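Local structure of techylectin-5A (Tachypleus tridentatus, 1JC9) at residues Arg137-Arg142 against Ile259-Phe264. The protein recognises acetyl group-containing substances on cell surfaces and agglutinates bacteria and human erythrocytes as a lectin of horseshoe crab innate immunity. Numbering follows the deposited sequence.
Sequences RNYMIR and IRPVEF
Met140 and Arg260 form the hydrogen-bonded antiparallel pair where strand 139-146 begins and strand 250-261 ends. Met140 N donates to Arg260 O (3.0 Å) and Arg260 N returns a bond to Met140 O (3.2 Å). Pro261, whose ring nitrogen has no hydrogen to give, occupies the non-hydrogen-bonded position opposite Tyr139, and just past the strand end Val262 N adds a further bond to Asn138 O (3.0 Å), nearly straight at 170° at the hydrogen. In this fibrinogen C-terminal domain, strand 250-261 lies between 139-146 and 89-95 in the antiparallel sheet, and its last residue, Pro261, opens a type I turn that runs to Phe264. The Tyr139 ring leans along the other strand because its CG stands anti to the carbonyl carbon (chi1 -70°); CD2 meets Ile259 CD1 at 3.5 Å, and CE2 lies 3.7 Å from Pro261 CG. The same proline CG meets Arg137 NE (3.4 Å) near the guanidinium plane, while Tyr139 OH sits over that group's face. Asp48 binds both the guanidinium and this hydroxyl. At the turn, Val262 CG2 presses on Asn138 ND2 (3.3 Å), an amide nitrogen that donates to Asp159 and to a water, which in turn donates to Glu263 OE2 (2.6 Å).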
loop_
_atom_site.group_PDB
_atom_site.type_symbol
_atom_site.label_atom_id
_atom_site.label_comp_id
_atom_site.label_asym_id
_atom_site.label_seq_id
_atom_site.Cartn_x
_atom_site.Cartn_y
_atom_site.Cartn_z
ATOM N N ARG A 137 -10.861 12.532 -5.103
ATOM C CA ARG A 137 -11.047 12.387 -6.541
ATOM C C ARG A 137 -10.701 10.977 -6.976
ATOM O O ARG A 137 -10.402 10.130 -6.134
ATOM C CB ARG A 137 -10.268 13.434 -7.344
ATOM C CG ARG A 137 -8.766 13.506 -7.192
ATOM C CD ARG A 137 -8.302 14.438 -8.298
ATOM N NE ARG A 137 -6.894 14.810 -8.271
ATOM C CZ ARG A 137 -6.385 15.777 -7.514
ATOM N NH1 ARG A 137 -7.170 16.474 -6.698
ATOM N NH2 ARG A 137 -5.092 16.074 -7.612
ATOM N N ASN A 138 -10.758 10.709 -8.276
ATOM C CA ASN A 138 -10.492 9.359 -8.763
ATOM C C ASN A 138 -9.016 9.045 -8.990
ATOM O O ASN A 138 -8.339 9.696 -9.783
ATOM C CB ASN A 138 -11.303 9.105 -10.037
ATOM C CG ASN A 138 -11.365 7.637 -10.403
ATOM O OD1 ASN A 138 -11.402 6.769 -9.532
ATOM N ND2 ASN A 138 -11.397 7.351 -11.697
ATOM N N TYR A 139 -8.530 8.029 -8.285
ATOM C CA TYR A 139 -7.135 7.617 -8.376
ATOM C C TYR A 139 -6.937 6.194 -8.863
ATOM O O TYR A 139 -7.833 5.356 -8.779
ATOM C CB TYR A 139 -6.449 7.702 -7.005
ATOM C CG TYR A 139 -6.205 9.089 -6.480
ATOM C CD1 TYR A 139 -7.205 9.795 -5.815
ATOM C CD2 TYR A 139 -4.969 9.702 -6.655
ATOM C CE1 TYR A 139 -6.974 11.085 -5.335
ATOM C CE2 TYR A 139 -4.728 10.984 -6.188
ATOM C CZ TYR A 139 -5.731 11.671 -5.530
ATOM O OH TYR A 139 -5.479 12.942 -5.082
ATOM N N MET A 140 -5.739 5.936 -9.375
ATOM C CA MET A 140 -5.359 4.595 -9.787
ATOM C C MET A 140 -4.202 4.282 -8.845
ATOM O O MET A 140 -3.512 5.196 -8.385
ATOM C CB MET A 140 -4.888 4.552 -11.247
ATOM C CG MET A 140 -3.676 5.407 -11.575
ATOM S SD MET A 140 -3.073 5.080 -13.258
ATOM C CE MET A 140 -4.551 5.378 -14.213
ATOM N N ILE A 141 -4.010 3.012 -8.519
ATOM C CA ILE A 141 -2.917 2.644 -7.636
ATOM C C ILE A 141 -1.900 1.836 -8.423
ATOM O O ILE A 141 -2.257 1.018 -9.266
ATOM C CB ILE A 141 -3.409 1.817 -6.410
ATOM C CG1 ILE A 141 -2.216 1.437 -5.531
ATOM C CG2 ILE A 141 -4.141 0.565 -6.865
ATOM C CD1 ILE A 141 -2.603 0.794 -4.218
ATOM N N ARG A 142 -0.625 2.091 -8.165
ATOM C CA ARG A 142 0.430 1.359 -8.845
ATOM C C ARG A 142 1.295 0.623 -7.830
ATOM O O ARG A 142 1.666 1.187 -6.802
ATOM C CB ARG A 142 1.300 2.317 -9.671
ATOM C CG ARG A 142 2.534 1.653 -10.267
ATOM C CD ARG A 142 3.323 2.576 -11.207
ATOM N NE ARG A 142 4.605 1.961 -11.550
ATOM C CZ ARG A 142 5.006 1.680 -12.785
ATOM N NH1 ARG A 142 4.231 1.962 -13.822
ATOM N NH2 ARG A 142 6.179 1.097 -12.977
ATOM N N ILE A 259 -0.235 6.209 -5.488
ATOM C CA ILE A 259 -1.414 6.617 -6.238
ATOM C C ILE A 259 -1.218 7.891 -7.059
ATOM O O ILE A 259 -0.371 8.726 -6.744
ATOM C CB ILE A 259 -2.641 6.763 -5.284
ATOM C CG1 ILE A 259 -2.336 7.710 -4.121
ATOM C CG2 ILE A 259 -2.979 5.408 -4.677
ATOM C CD1 ILE A 259 -2.280 9.153 -4.489
ATOM N N ARG A 260 -1.996 8.016 -8.130
ATOM C CA ARG A 260 -1.943 9.175 -9.025
ATOM C C ARG A 260 -3.324 9.318 -9.650
ATOM O O ARG A 260 -3.976 8.320 -9.951
ATOM C CB ARG A 260 -0.901 8.956 -10.129
ATOM C CG ARG A 260 -0.685 10.157 -11.040
ATOM C CD ARG A 260 0.542 9.982 -11.930
ATOM N NE ARG A 260 0.324 9.055 -13.036
ATOM C CZ ARG A 260 1.262 8.728 -13.923
ATOM N NH1 ARG A 260 2.478 9.251 -13.827
ATOM N NH2 ARG A 260 0.984 7.886 -14.910
ATOM N N PRO A 261 -3.793 10.559 -9.855
ATOM C CA PRO A 261 -5.120 10.742 -10.451
ATOM C C PRO A 261 -5.243 10.071 -11.816
ATOM O O PRO A 261 -4.301 10.074 -12.606
ATOM C CB PRO A 261 -5.254 12.264 -10.543
ATOM C CG PRO A 261 -4.398 12.752 -9.420
ATOM C CD PRO A 261 -3.180 11.857 -9.532
ATOM N N VAL A 262 -6.408 9.490 -12.082
ATOM C CA VAL A 262 -6.660 8.836 -13.358
ATOM C C VAL A 262 -6.547 9.852 -14.498
ATOM O O VAL A 262 -6.058 9.532 -15.578
ATOM C CB VAL A 262 -8.074 8.204 -13.389
ATOM C CG1 VAL A 262 -8.367 7.643 -14.770
ATOM C CG2 VAL A 262 -8.174 7.101 -12.349
ATOM N N GLU A 263 -6.991 11.078 -14.241
ATOM C CA GLU A 263 -6.961 12.149 -15.237
ATOM C C GLU A 263 -5.605 12.852 -15.322
ATOM O O GLU A 263 -5.548 14.046 -15.619
ATOM C CB GLU A 263 -8.029 13.203 -14.913
ATOM C CG GLU A 263 -9.434 12.665 -14.647
ATOM C CD GLU A 263 -9.522 11.812 -13.387
ATOM O OE1 GLU A 263 -9.085 12.274 -12.305
ATOM O OE2 GLU A 263 -10.037 10.676 -13.482
ATOM N N PHE A 264 -4.517 12.129 -15.067
ATOM C CA PHE A 264 -3.189 12.738 -15.115
ATOM C C PHE A 264 -2.632 12.783 -16.535
ATOM O O PHE A 264 -2.375 13.901 -17.032
ATOM C CB PHE A 264 -2.219 11.967 -14.214
ATOM C CG PHE A 264 -0.891 12.646 -14.034
ATOM C CD1 PHE A 264 -0.798 13.845 -13.335
ATOM C CD2 PHE A 264 0.267 12.092 -14.570
ATOM C CE1 PHE A 264 0.430 14.484 -13.170
ATOM C CE2 PHE A 264 1.500 12.723 -14.412
ATOM C CZ PHE A 264 1.579 13.921 -13.710
HETATM O O HOH W 1 -12.405 9.506 -13.488
#